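Glyoxylate reductase (Paecilomyces sp. J18, PDB 3WNV) catalyses the reduction of glyoxylate, presumably to glycolate with a nicotinamide cofactor, as a member of the D-isomer specific 2-hydroxyacid dehydrogenase family. Local coordinates at residues Lys155-Leu160 with Met178-His183. Numbering follows the deposited sequence.
Sequences KTLGIL and MNIIYH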
loop_
_atom_site.group_PDB
_atom_site.type_symbol
_atom_site.label_atom_id
_atom_site.label_comp_id
_atom_site.label_asym_id
_atom_site.label_seq_id
_atom_site.Cartn_x
_atom_site.Cartn_y
_atom_site.Cartn_z
ATOM N N LYS A 155 7.046 -18.592 -17.321
ATOM C CA LYS A 155 6.227 -17.458 -17.709
ATOM C C LYS A 155 6.854 -16.139 -17.282
ATOM O O LYS A 155 7.655 -16.092 -16.365
ATOM C CB LYS A 155 4.834 -17.575 -17.102
ATOM C CG LYS A 155 4.034 -18.765 -17.680
ATOM C CD LYS A 155 2.573 -18.677 -17.297
ATOM C CE LYS A 155 1.754 -19.544 -18.242
ATOM N NZ LYS A 155 2.302 -20.931 -18.269
ATOM N N THR A 156 6.425 -15.052 -17.914
ATOM C CA THR A 156 6.941 -13.708 -17.582
ATOM C C THR A 156 6.101 -12.942 -16.542
ATOM O O THR A 156 4.871 -12.729 -16.716
ATOM C CB THR A 156 7.100 -12.875 -18.883
ATOM O OG1 THR A 156 8.028 -13.554 -19.717
ATOM C CG2 THR A 156 7.656 -11.491 -18.599
ATOM N N LEU A 157 6.744 -12.615 -15.417
ATOM C CA LEU A 157 6.199 -11.668 -14.456
ATOM C C LEU A 157 6.619 -10.251 -14.851
ATOM O O LEU A 157 7.819 -9.935 -14.948
ATOM C CB LEU A 157 6.685 -11.976 -13.021
ATOM C CG LEU A 157 6.197 -10.914 -12.016
ATOM C CD1 LEU A 157 4.653 -10.938 -11.951
ATOM C CD2 LEU A 157 6.747 -11.175 -10.604
ATOM N N GLY A 158 5.630 -9.401 -15.111
ATOM C CA GLY A 158 5.891 -7.986 -15.377
ATOM C C GLY A 158 5.519 -7.142 -14.165
ATOM O O GLY A 158 4.470 -7.333 -13.533
ATOM N N ILE A 159 6.411 -6.232 -13.799
ATOM C CA ILE A 159 6.234 -5.411 -12.593
ATOM C C ILE A 159 6.253 -3.932 -13.026
ATOM O O ILE A 159 7.257 -3.409 -13.526
ATOM C CB ILE A 159 7.339 -5.695 -11.529
ATOM C CG1 ILE A 159 7.296 -7.154 -11.056
ATOM C CG2 ILE A 159 7.248 -4.716 -10.320
ATOM C CD1 ILE A 159 8.444 -7.534 -10.107
ATOM N N LEU A 160 5.126 -3.263 -12.859
ATOM C CA LEU A 160 5.123 -1.805 -13.065
ATOM C C LEU A 160 5.410 -1.115 -11.732
ATOM O O LEU A 160 4.549 -1.068 -10.887
ATOM C CB LEU A 160 3.755 -1.371 -13.595
ATOM C CG LEU A 160 3.554 0.135 -13.822
ATOM C CD1 LEU A 160 4.506 0.602 -14.907
ATOM C CD2 LEU A 160 2.108 0.353 -14.204
ATOM N N MET A 178 9.813 -18.129 -12.868
ATOM C CA MET A 178 9.398 -17.007 -13.733
ATOM C C MET A 178 10.576 -16.144 -14.220
ATOM O O MET A 178 11.599 -16.061 -13.560
ATOM C CB MET A 178 8.372 -16.127 -13.028
ATOM C CG MET A 178 7.185 -16.924 -12.563
ATOM S SD MET A 178 5.888 -15.869 -11.956
ATOM C CE MET A 178 5.044 -15.395 -13.468
ATOM N N ASN A 179 10.403 -15.544 -15.401
ATOM C CA ASN A 179 11.314 -14.535 -15.931
ATOM C C ASN A 179 10.738 -13.189 -15.529
ATOM O O ASN A 179 9.512 -13.006 -15.485
ATOM C CB ASN A 179 11.356 -14.604 -17.449
ATOM C CG ASN A 179 11.831 -15.927 -17.940
ATOM O OD1 ASN A 179 11.196 -16.546 -18.792
ATOM N ND2 ASN A 179 12.948 -16.390 -17.395
ATOM N N ILE A 180 11.599 -12.237 -15.234
ATOM C CA ILE A 180 11.104 -10.980 -14.642
ATOM C C ILE A 180 11.384 -9.805 -15.566
ATOM O O ILE A 180 12.522 -9.614 -16.008
ATOM C CB ILE A 180 11.754 -10.675 -13.286
ATOM C CG1 ILE A 180 11.820 -11.932 -12.424
ATOM C CG2 ILE A 180 11.024 -9.506 -12.576
ATOM C CD1 ILE A 180 10.411 -12.495 -12.031
ATOM N N ILE A 181 10.351 -9.036 -15.879
ATOM C CA ILE A 181 10.539 -7.762 -16.586
ATOM C C ILE A 181 9.891 -6.636 -15.789
ATOM O O ILE A 181 8.999 -6.869 -14.971
ATOM C CB ILE A 181 9.978 -7.766 -18.031
ATOM C CG1 ILE A 181 8.462 -8.054 -18.025
ATOM C CG2 ILE A 181 10.716 -8.802 -18.870
ATOM C CD1 ILE A 181 7.827 -7.941 -19.462
ATOM N N TYR A 182 10.314 -5.404 -16.040
ATOM C CA TYR A 182 9.739 -4.289 -15.300
ATOM C C TYR A 182 9.825 -2.983 -16.055
ATOM O O TYR A 182 10.660 -2.797 -16.950
ATOM C CB TYR A 182 10.428 -4.122 -13.939
ATOM C CG TYR A 182 11.730 -3.331 -14.029
ATOM C CD1 TYR A 182 12.913 -3.935 -14.474
ATOM C CD2 TYR A 182 11.781 -1.988 -13.658
ATOM C CE1 TYR A 182 14.125 -3.202 -14.574
ATOM C CE2 TYR A 182 12.988 -1.267 -13.736
ATOM C CZ TYR A 182 14.143 -1.884 -14.186
ATOM O OH TYR A 182 15.322 -1.146 -14.246
ATOM N N HIS A 183 8.969 -2.053 -15.648
ATOM C CA HIS A 183 9.043 -0.690 -16.152
ATOM C C HIS A 183 8.899 0.303 -15.009
ATOM O O HIS A 183 7.936 0.258 -14.232
ATOM C CB HIS A 183 7.969 -0.401 -17.197
ATOM C CG HIS A 183 8.001 1.020 -17.682
ATOM N ND1 HIS A 183 9.003 1.496 -18.502
ATOM C CD2 HIS A 183 7.217 2.090 -17.386
ATOM C CE1 HIS A 183 8.802 2.785 -18.739
ATOM N NE2 HIS A 183 7.739 3.170 -18.068
HETATM O O HOH W 1 8.699 -16.139 -20.336
#
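M178 folds its thioether end over L157: the chain bends at its last torsion (chi3 83°) and brings CE to 3.8 Å from L157 CB. The two strands, 156-160 and 179-183, belong to a right-handed beta-alpha-beta crossover of the Rossmann-type domain, joined through helix 164-175, and run parallel with their axes 22° apart. On the face turned to that helix, I180 continues the apolar row, its CD1 lying 3.9 Å from L157 CB and its CG2 meeting the CD1 tip of I159. V169 and A173 of the helix pack on L157, and A173 also touches M178. An alanine in place of M178 would probably open a gap between L157, A173 and V210 at the start of the two strands. Five backbone hydrogen bonds join the pair, alternating in direction; I181 N to L157 O is the straightest, with 172° at the hydrogen. On the opposite face, T156 CG2, anti to its backbone N, crosses I181 at about a right angle, 3.6 Å from CG1. G158 sends no side chain to this face beside I181, which also packs on L204 and Q207 of helix 201-207. Farther along, L160 CD1 sits in the plane of the H183 ring at its edge, 4.0 Å from CD2. Beside N179, one water bridges the strands, accepting from T156 OG1 at 2.7 Å and donating to N179 OD1 at 3.0 Å.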